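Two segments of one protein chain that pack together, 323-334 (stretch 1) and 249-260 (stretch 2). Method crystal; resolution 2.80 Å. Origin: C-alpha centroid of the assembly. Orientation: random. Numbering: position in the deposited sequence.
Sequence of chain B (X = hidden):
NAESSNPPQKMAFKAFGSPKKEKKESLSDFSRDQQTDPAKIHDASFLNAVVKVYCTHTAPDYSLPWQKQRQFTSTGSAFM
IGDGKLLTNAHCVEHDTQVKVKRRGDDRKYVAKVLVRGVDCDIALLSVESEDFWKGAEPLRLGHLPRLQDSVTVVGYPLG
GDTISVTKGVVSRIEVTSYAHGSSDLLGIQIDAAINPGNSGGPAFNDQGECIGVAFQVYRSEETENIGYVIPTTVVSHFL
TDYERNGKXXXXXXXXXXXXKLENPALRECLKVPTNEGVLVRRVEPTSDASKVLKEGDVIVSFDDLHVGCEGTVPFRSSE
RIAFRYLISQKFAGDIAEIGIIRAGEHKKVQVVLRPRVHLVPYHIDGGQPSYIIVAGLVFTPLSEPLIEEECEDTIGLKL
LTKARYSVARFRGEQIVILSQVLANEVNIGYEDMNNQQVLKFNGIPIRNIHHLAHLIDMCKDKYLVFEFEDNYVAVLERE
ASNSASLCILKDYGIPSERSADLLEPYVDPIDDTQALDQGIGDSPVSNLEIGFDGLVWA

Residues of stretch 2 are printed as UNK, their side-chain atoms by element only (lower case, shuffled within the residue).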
ATOM      1  N   ALA B 323      -4.150 -38.753 -12.339  1.00 47.29           N
ATOM      2  CA  ALA B 323      -3.322 -38.915 -11.158  1.00 44.36           C
ATOM      3  C   ALA B 323      -3.781 -40.129 -10.357  1.00 55.76           C
ATOM      4  O   ALA B 323      -4.976 -40.372 -10.164  1.00 51.74           O
ATOM      5  CB  ALA B 323      -3.347 -37.664 -10.304  1.00 38.90           C
ATOM      6  N   PHE B 324      -2.792 -40.887  -9.907  1.00 58.94           N
ATOM      7  CA  PHE B 324      -2.976 -42.099  -9.138  1.00 54.75           C
ATOM      8  C   PHE B 324      -3.993 -41.869  -8.015  1.00 57.98           C
ATOM      9  O   PHE B 324      -4.841 -42.731  -7.742  1.00 58.75           O
ATOM     10  CB  PHE B 324      -1.602 -42.474  -8.590  1.00 62.95           C
ATOM     11  CG  PHE B 324      -1.602 -43.636  -7.677  1.00 64.28           C
ATOM     12  CD1 PHE B 324      -2.574 -44.603  -7.767  1.00 69.33           C
ATOM     13  CD2 PHE B 324      -0.619 -43.754  -6.713  1.00 63.52           C
ATOM     14  CE1 PHE B 324      -2.568 -45.668  -6.906  1.00 77.39           C
ATOM     15  CE2 PHE B 324      -0.606 -44.816  -5.852  1.00 69.58           C
ATOM     16  CZ  PHE B 324      -1.578 -45.776  -5.944  1.00 73.79           C
ATOM     17  N   ARG B 325      -3.933 -40.693  -7.390  1.00 47.18           N
ATOM     18  CA  ARG B 325      -4.862 -40.353  -6.314  1.00 53.02           C
ATOM     19  C   ARG B 325      -6.323 -40.692  -6.646  1.00 57.35           C
ATOM     20  O   ARG B 325      -7.057 -41.191  -5.786  1.00 52.99           O
ATOM     21  CB  ARG B 325      -4.737 -38.874  -5.939  1.00 60.67           C
ATOM     22  CG  ARG B 325      -3.607 -38.581  -4.938  1.00 83.18           C
ATOM     23  CD  ARG B 325      -3.315 -37.082  -4.795  1.00 89.12           C
ATOM     24  NE  ARG B 325      -2.667 -36.552  -5.994  1.00 93.50           N
ATOM     25  CZ  ARG B 325      -2.527 -35.258  -6.264  1.00 90.10           C
ATOM     26  NH1 ARG B 325      -2.992 -34.344  -5.420  1.00 87.42           N
ATOM     27  NH2 ARG B 325      -1.926 -34.880  -7.384  1.00 89.60           N
ATOM     28  N   TYR B 326      -6.738 -40.435  -7.888  1.00 47.19           N
ATOM     29  CA  TYR B 326      -8.126 -40.666  -8.287  1.00 41.05           C
ATOM     30  C   TYR B 326      -8.657 -42.059  -7.929  1.00 45.55           C
ATOM     31  O   TYR B 326      -9.752 -42.185  -7.378  1.00 39.23           O
ATOM     32  CB  TYR B 326      -8.343 -40.391  -9.781  1.00 51.09           C
ATOM     33  CG  TYR B 326      -9.711 -40.840 -10.265  1.00 60.89           C
ATOM     34  CD1 TYR B 326      -9.862 -42.008 -11.003  1.00 56.57           C
ATOM     35  CD2 TYR B 326     -10.856 -40.114  -9.948  1.00 67.27           C
ATOM     36  CE1 TYR B 326     -11.105 -42.427 -11.428  1.00 62.35           C
ATOM     37  CE2 TYR B 326     -12.112 -40.530 -10.368  1.00 67.22           C
ATOM     38  CZ  TYR B 326     -12.229 -41.688 -11.108  1.00 70.65           C
ATOM     39  OH  TYR B 326     -13.471 -42.108 -11.533  1.00 74.52           O
ATOM     40  N   LEU B 327      -7.896 -43.103  -8.250  1.00 48.23           N
ATOM     41  CA  LEU B 327      -8.340 -44.457  -7.941  1.00 53.78           C
ATOM     42  C   LEU B 327      -8.564 -44.576  -6.449  1.00 52.91           C
ATOM     43  O   LEU B 327      -9.588 -45.075  -5.998  1.00 53.89           O
ATOM     44  CB  LEU B 327      -7.312 -45.497  -8.385  1.00 56.38           C
ATOM     45  CG  LEU B 327      -7.124 -45.628  -9.892  1.00 58.55           C
ATOM     46  CD1 LEU B 327      -6.097 -46.702 -10.213  1.00 57.91           C
ATOM     47  CD2 LEU B 327      -8.461 -45.933 -10.533  1.00 51.25           C
ATOM     48  N   ILE B 328      -7.589 -44.103  -5.686  1.00 54.39           N
ATOM     49  CA  ILE B 328      -7.654 -44.174  -4.241  1.00 53.75           C
ATOM     50  C   ILE B 328      -8.933 -43.527  -3.716  1.00 50.35           C
ATOM     51  O   ILE B 328      -9.574 -44.048  -2.804  1.00 52.15           O
ATOM     52  CB  ILE B 328      -6.440 -43.484  -3.622  1.00 50.52           C
ATOM     53  CG1 ILE B 328      -5.160 -44.191  -4.062  1.00 47.50           C
ATOM     54  CG2 ILE B 328      -6.564 -43.436  -2.117  1.00 45.98           C
ATOM     55  CD1 ILE B 328      -3.907 -43.444  -3.667  1.00 47.20           C
ATOM     56  N   SER B 329      -9.307 -42.396  -4.307  1.00 39.83           N
ATOM     57  CA  SER B 329     -10.450 -41.630  -3.831  1.00 42.30           C
ATOM     58  C   SER B 329     -11.799 -42.273  -4.186  1.00 52.50           C
ATOM     59  O   SER B 329     -12.819 -41.980  -3.566  1.00 57.84           O
ATOM     60  CB  SER B 329     -10.390 -40.205  -4.379  1.00 47.72           C
ATOM     61  OG  SER B 329     -10.538 -40.202  -5.790  1.00 59.14           O
ATOM     62  N   GLN B 330     -11.813 -43.148  -5.181  1.00 58.33           N
ATOM     63  CA  GLN B 330     -13.073 -43.743  -5.619  1.00 57.85           C
ATOM     64  C   GLN B 330     -13.488 -44.920  -4.743  1.00 55.73           C
ATOM     65  O   GLN B 330     -14.541 -45.525  -4.953  1.00 70.38           O
ATOM     66  CB  GLN B 330     -13.024 -44.136  -7.099  1.00 54.42           C
ATOM     67  CG  GLN B 330     -13.545 -43.045  -8.030  1.00 58.81           C
ATOM     68  CD  GLN B 330     -14.832 -42.415  -7.515  1.00 70.47           C
ATOM     69  OE1 GLN B 330     -14.805 -41.434  -6.764  1.00 86.02           O
ATOM     70  NE2 GLN B 330     -15.963 -42.982  -7.906  1.00 68.92           N
ATOM     71  N   LYS B 331     -12.658 -45.230  -3.756  1.00 43.61           N
ATOM     72  CA  LYS B 331     -12.948 -46.309  -2.825  1.00 48.56           C
ATOM     73  C   LYS B 331     -13.791 -45.774  -1.677  1.00 49.04           C
ATOM     74  O   LYS B 331     -14.062 -44.580  -1.603  1.00 57.32           O
ATOM     75  CB  LYS B 331     -11.642 -46.903  -2.279  1.00 56.78           C
ATOM     76  CG  LYS B 331     -10.750 -47.602  -3.314  1.00 54.66           C
ATOM     77  CD  LYS B 331     -11.363 -48.917  -3.798  1.00 49.97           C
ATOM     78  CE  LYS B 331     -10.368 -49.724  -4.614  1.00 50.29           C
ATOM     79  NZ  LYS B 331     -10.975 -50.942  -5.211  1.00 52.08           N
ATOM     80  N   PHE B 332     -14.187 -46.654  -0.768  1.00 47.24           N
ATOM     81  CA  PHE B 332     -14.872 -46.227   0.449  1.00 47.11           C
ATOM     82  C   PHE B 332     -14.062 -46.558   1.695  1.00 51.23           C
ATOM     83  O   PHE B 332     -13.188 -47.423   1.671  1.00 49.32           O
ATOM     84  CB  PHE B 332     -16.273 -46.826   0.519  1.00 38.56           C
ATOM     85  CG  PHE B 332     -17.196 -46.286  -0.528  1.00 54.95           C
ATOM     86  CD1 PHE B 332     -17.963 -45.154  -0.278  1.00 62.48           C
ATOM     87  CD2 PHE B 332     -17.270 -46.877  -1.777  1.00 49.74           C
ATOM     88  CE1 PHE B 332     -18.794 -44.640  -1.253  1.00 60.82           C
ATOM     89  CE2 PHE B 332     -18.099 -46.368  -2.751  1.00 50.36           C
ATOM     90  CZ  PHE B 332     -18.860 -45.251  -2.493  1.00 58.38           C
ATOM     91  N   ALA B 333     -14.323 -45.848   2.780  1.00 57.44           N
ATOM     92  CA  ALA B 333     -13.601 -46.129   4.008  1.00 57.83           C
ATOM     93  C   ALA B 333     -13.746 -47.610   4.325  1.00 56.12           C
ATOM     94  O   ALA B 333     -14.851 -48.151   4.325  1.00 68.18           O
ATOM     95  CB  ALA B 333     -14.123 -45.276   5.147  1.00 62.77           C
ATOM     96  N   GLY B 334     -12.621 -48.266   4.567  1.00 48.26           N
ATOM     97  CA  GLY B 334     -12.618 -49.673   4.908  1.00 47.33           C
ATOM     98  C   GLY B 334     -12.253 -50.593   3.760  1.00 47.72           C
ATOM     99  O   GLY B 334     -11.949 -51.766   3.977  1.00 56.62           O
ATOM    100  N   UNK B 249     -21.726 -39.883   6.887  1.00 55.06           N
ATOM    101  CA  UNK B 249     -20.610 -39.603   5.987  1.00 56.82           C
ATOM    102  C   UNK B 249     -19.324 -40.273   6.475  1.00 63.23           C
ATOM    103  O   UNK B 249     -18.843 -39.977   7.562  1.00 65.95           O
ATOM    104  c   UNK B 249     -18.071 -37.200   5.708  1.00 35.89           C
ATOM    105  c   UNK B 249     -20.424 -38.085   5.863  1.00 52.44           C
ATOM    106  c   UNK B 249     -19.215 -37.669   5.073  1.00 47.09           C
ATOM    107  o   UNK B 249     -15.898 -36.536   2.842  1.00 57.61           O
ATOM    108  c   UNK B 249     -16.958 -36.826   4.975  1.00 43.08           C
ATOM    109  c   UNK B 249     -19.216 -37.744   3.684  1.00 43.23           C
ATOM    110  c   UNK B 249     -16.991 -36.910   3.592  1.00 47.82           C
ATOM    111  c   UNK B 249     -18.120 -37.368   2.948  1.00 42.38           C
ATOM    112  N   UNK B 250     -18.796 -41.209   5.691  1.00 66.82           N
ATOM    113  CA  UNK B 250     -17.552 -41.897   6.042  1.00 63.65           C
ATOM    114  C   UNK B 250     -16.327 -41.374   5.298  1.00 61.38           C
ATOM    115  O   UNK B 250     -15.207 -41.822   5.532  1.00 63.02           O
ATOM    116  o   UNK B 250     -18.074 -43.668   4.473  1.00 63.24           O
ATOM    117  c   UNK B 250     -17.668 -43.414   5.823  1.00 62.87           C
ATOM    118  c   UNK B 250     -18.694 -44.007   6.771  1.00 58.81           C
ATOM    119  N   UNK B 251     -16.546 -40.441   4.384  1.00 60.22           N
ATOM    120  CA  UNK B 251     -15.446 -39.782   3.706  1.00 53.50           C
ATOM    121  C   UNK B 251     -14.763 -40.538   2.582  1.00 49.26           C
ATOM    122  O   UNK B 251     -15.223 -41.586   2.135  1.00 59.34           O
ATOM    123  N   UNK B 252     -13.657 -39.968   2.119  1.00 40.92           N
ATOM    124  CA  UNK B 252     -12.868 -40.502   1.019  1.00 42.84           C
ATOM    125  C   UNK B 252     -11.497 -40.975   1.520  1.00 43.60           C
ATOM    126  O   UNK B 252     -10.752 -40.209   2.140  1.00 46.81           O
ATOM    127  c   UNK B 252     -16.510 -38.017  -1.535  1.00 36.80           C
ATOM    128  c   UNK B 252     -14.052 -38.940  -0.595  1.00 36.22           C
ATOM    129  c   UNK B 252     -16.067 -37.625  -0.285  1.00 37.02           C
ATOM    130  o   UNK B 252     -17.716 -37.575  -2.015  1.00 42.38           O
ATOM    131  c   UNK B 252     -12.731 -39.448  -0.087  1.00 37.62           C
ATOM    132  c   UNK B 252     -15.749 -38.857  -2.315  1.00 32.34           C
ATOM    133  c   UNK B 252     -14.838 -38.085   0.176  1.00 41.03           C
ATOM    134  c   UNK B 252     -14.527 -39.319  -1.839  1.00 36.64           C
ATOM    135  N   UNK B 253     -11.167 -42.249   1.272  1.00 42.36           N
ATOM    136  CA  UNK B 253      -9.950 -42.804   1.871  1.00 47.70           C
ATOM    137  C   UNK B 253      -8.661 -42.298   1.221  1.00 42.85           C
ATOM    138  O   UNK B 253      -8.678 -41.783   0.109  1.00 41.20           O
ATOM    139  c   UNK B 253     -10.117 -44.312   1.657  1.00 36.60           C
ATOM    140  c   UNK B 253     -10.960 -44.416   0.450  1.00 45.77           C
ATOM    141  c   UNK B 253     -11.874 -43.231   0.433  1.00 44.05           C
ATOM    142  N   UNK B 254      -7.554 -42.437   1.939  1.00 43.50           N
ATOM    143  CA  UNK B 254      -6.235 -42.183   1.374  1.00 46.11           C
ATOM    144  C   UNK B 254      -5.362 -43.424   1.558  1.00 48.33           C
ATOM    145  O   UNK B 254      -5.638 -44.281   2.402  1.00 44.44           O
ATOM    146  s   UNK B 254      -5.004 -41.272   3.722  1.00 60.92           S
ATOM    147  c   UNK B 254      -5.572 -40.972   2.033  1.00 35.82           C
ATOM    148  N   UNK B 255      -4.311 -43.515   0.758  1.00 43.46           N
ATOM    149  CA  UNK B 255      -3.420 -44.657   0.799  1.00 34.73           C
ATOM    150  C   UNK B 255      -2.450 -44.550   1.962  1.00 44.43           C
ATOM    151  O   UNK B 255      -1.789 -45.531   2.302  1.00 49.14           O
ATOM    152  c   UNK B 255      -1.014 -45.892  -2.018  1.00 44.24           C
ATOM    153  c   UNK B 255      -2.215 -47.246  -0.240  1.00 45.01           C
ATOM    154  c   UNK B 255      -1.612 -45.877  -0.615  1.00 49.14           C
ATOM    155  c   UNK B 255      -2.640 -44.748  -0.508  1.00 35.95           C
ATOM    156  N   UNK B 256      -2.355 -43.353   2.545  1.00 38.25           N
ATOM    157  CA  UNK B 256      -1.509 -43.101   3.700  1.00 36.11           C
ATOM    158  C   UNK B 256      -0.012 -43.094   3.446  1.00 46.49           C
ATOM    159  O   UNK B 256       0.771 -43.514   4.299  1.00 54.58           O
ATOM    160  N   UNK B 257       0.394 -42.582   2.290  1.00 47.90           N
ATOM    161  CA  UNK B 257       1.774 -42.741   1.838  1.00 43.03           C
ATOM    162  C   UNK B 257       2.332 -41.465   1.181  1.00 42.23           C
ATOM    163  O   UNK B 257       1.586 -40.697   0.581  1.00 38.76           O
ATOM    164  c   UNK B 257       1.864 -43.985   0.895  1.00 43.48           C
ATOM    165  c   UNK B 257       2.480 -45.151   1.627  1.00 52.81           C
ATOM    166  c   UNK B 257       2.607 -43.683  -0.385  1.00 37.79           C
ATOM    167  N   UNK B 258       3.642 -41.245   1.308  1.00 45.88           N
ATOM    168  CA  UNK B 258       4.309 -40.062   0.749  1.00 44.25           C
ATOM    169  C   UNK B 258       5.216 -40.457  -0.420  1.00 43.60           C
ATOM    170  O   UNK B 258       6.256 -41.079  -0.218  1.00 49.93           O
ATOM    171  c   UNK B 258       4.997 -37.202   0.560  1.00 55.15           C
ATOM    172  c   UNK B 258       5.136 -39.380   1.839  1.00 51.71           C
ATOM    173  c   UNK B 258       5.563 -37.908   1.771  1.00 52.14           C
ATOM    174  c   UNK B 258       7.087 -37.781   1.821  1.00 43.18           C
ATOM    175  N   UNK B 259       4.829 -40.064  -1.632  1.00 43.86           N
ATOM    176  CA  UNK B 259       5.445 -40.559  -2.878  1.00 45.56           C
ATOM    177  C   UNK B 259       6.461 -39.634  -3.563  1.00 41.93           C
ATOM    178  O   UNK B 259       6.340 -38.410  -3.547  1.00 43.66           O
ATOM    179  c   UNK B 259       4.004 -43.301  -3.223  1.00 40.12           C
ATOM    180  c   UNK B 259       3.338 -41.930  -3.393  1.00 35.41           C
ATOM    181  c   UNK B 259       2.171 -41.994  -4.342  1.00 23.56           C
ATOM    182  c   UNK B 259       4.356 -40.916  -3.893  1.00 34.59           C
ATOM    183  N   UNK B 260       7.464 -40.239  -4.173  1.00 37.23           N
ATOM    184  CA  UNK B 260       8.412 -39.490  -4.983  1.00 38.70           C
ATOM    185  C   UNK B 260       8.321 -39.970  -6.439  1.00 40.36           C
ATOM    186  O   UNK B 260       8.286 -41.175  -6.697  1.00 37.40           O
ATOM    187  c   UNK B 260      12.267 -38.946  -4.540  1.00 41.43           C
ATOM    188  o   UNK B 260      12.444 -38.887  -3.315  1.00 33.95           O
ATOM    189  c   UNK B 260      10.872 -38.834  -5.149  1.00 21.88           C
ATOM    190  n   UNK B 260      13.271 -39.098  -5.404  1.00 38.55           N
ATOM    191  c   UNK B 260       9.833 -39.655  -4.434  1.00 25.56           C
TER
HETATM  192  O   HOH W   1     -16.320 -44.126   2.283  1.00 37.93           O

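Position 249 carries one carbon leading into a six-carbon ring that bears an oxygen, and its side chain is out of reach of stretch 1: Tyr249.

At 250 a single carbon holds one oxygen and one carbon. The CA-to-CB bond points toward stretch 1, and the residue packs on the methyl of Ala333. The branched pattern is that of Thr250. Its CB lies 4.1 Å from Ala333 CB; its carbonyl O comes closer, 3.6 Å from the same Ala333 CB.

Position 251 has no side-chain atoms, so it is Gly251, and its positive phi of 78° favours glycine in any case. A single water, 2.7 Å from Ala333 N, accepts from that amide and donates to Thr250 OG1 and Gly251 O, each 2.8 Å from the water oxygen. Ala333 N and Gly251 O are 4.4 Å apart, too far for a direct hydrogen bond, and the water fills the gap.

At 252 one carbon again precedes a six-carbon ring with an oxygen, and Ser329 O sits at the edge of this ring, near its plane: Tyr252. Ser329 O is 3.6 Å from Tyr252 CD1. The hydroxyl is satisfied elsewhere in the structure.

Position 253 shows three carbons closing a ring onto the backbone N, packed on Lys331 and Phe332; only proline closes such a ring. Pro253 is the most covered residue of the contact, at 92 Å². Its CD lies 3.3 Å from Lys331 O, and its CG is 3.8 Å from Lys331 CB and 3.9 Å from Phe332 O. With its nitrogen locked in the ring, it meets these carbonyls with carbon and offers them no amide proton.

Position 254 has one carbon and then a sulfur. Its CA-to-CB bond points away from stretch 1, leaving the backbone to meet Ile328. This is Cys254, with Cys254 CA 3.7 Å from Ile328 CG2.

At 255 four carbons fork at the second, and the side chain packs on Ile328 and Phe324, which gives Leu255. Its CB is 3.6 Å from Ile328 CD1, and its CD2 approaches Phe324 CZ at 4.0 Å.

Position 256 is bare, Gly256, with phi again positive and no contact.

Position 257, one carbon carrying two others, is Val257; 258, four carbons forked at the second, is Leu258. Neither touches stretch 1.

Position 259 has the same four-carbon fork but points toward the partner, reaching the edge of the Phe324 ring: Leu259, whose CD1 is 4.1 Å from Phe324 CD2.

Position 260 has three carbons, the third bearing an oxygen and a nitrogen: Gln260, far out of reach.

The contact works without one direct hydrogen bond between the stretches. Phe324 and Ile328, four residues apart and both directed toward stretch 2, meet Leu255, with Leu259 beside the phenyl ring. Ser329 OG donates to Tyr326 O, 2.7 Å away, so its hydroxyl is satisfied within its own stretch. Beyond the helix, proline packs against backbone carbonyls, and one water serves the polar groups around Ala333. The rule is apolar packing from Phe324 and Ile328, close packing of the proline ring on the backbone, and a water where backbones stand too far apart to bond.

Stretch 2 (249-260) YTGYPCLGVLLQ
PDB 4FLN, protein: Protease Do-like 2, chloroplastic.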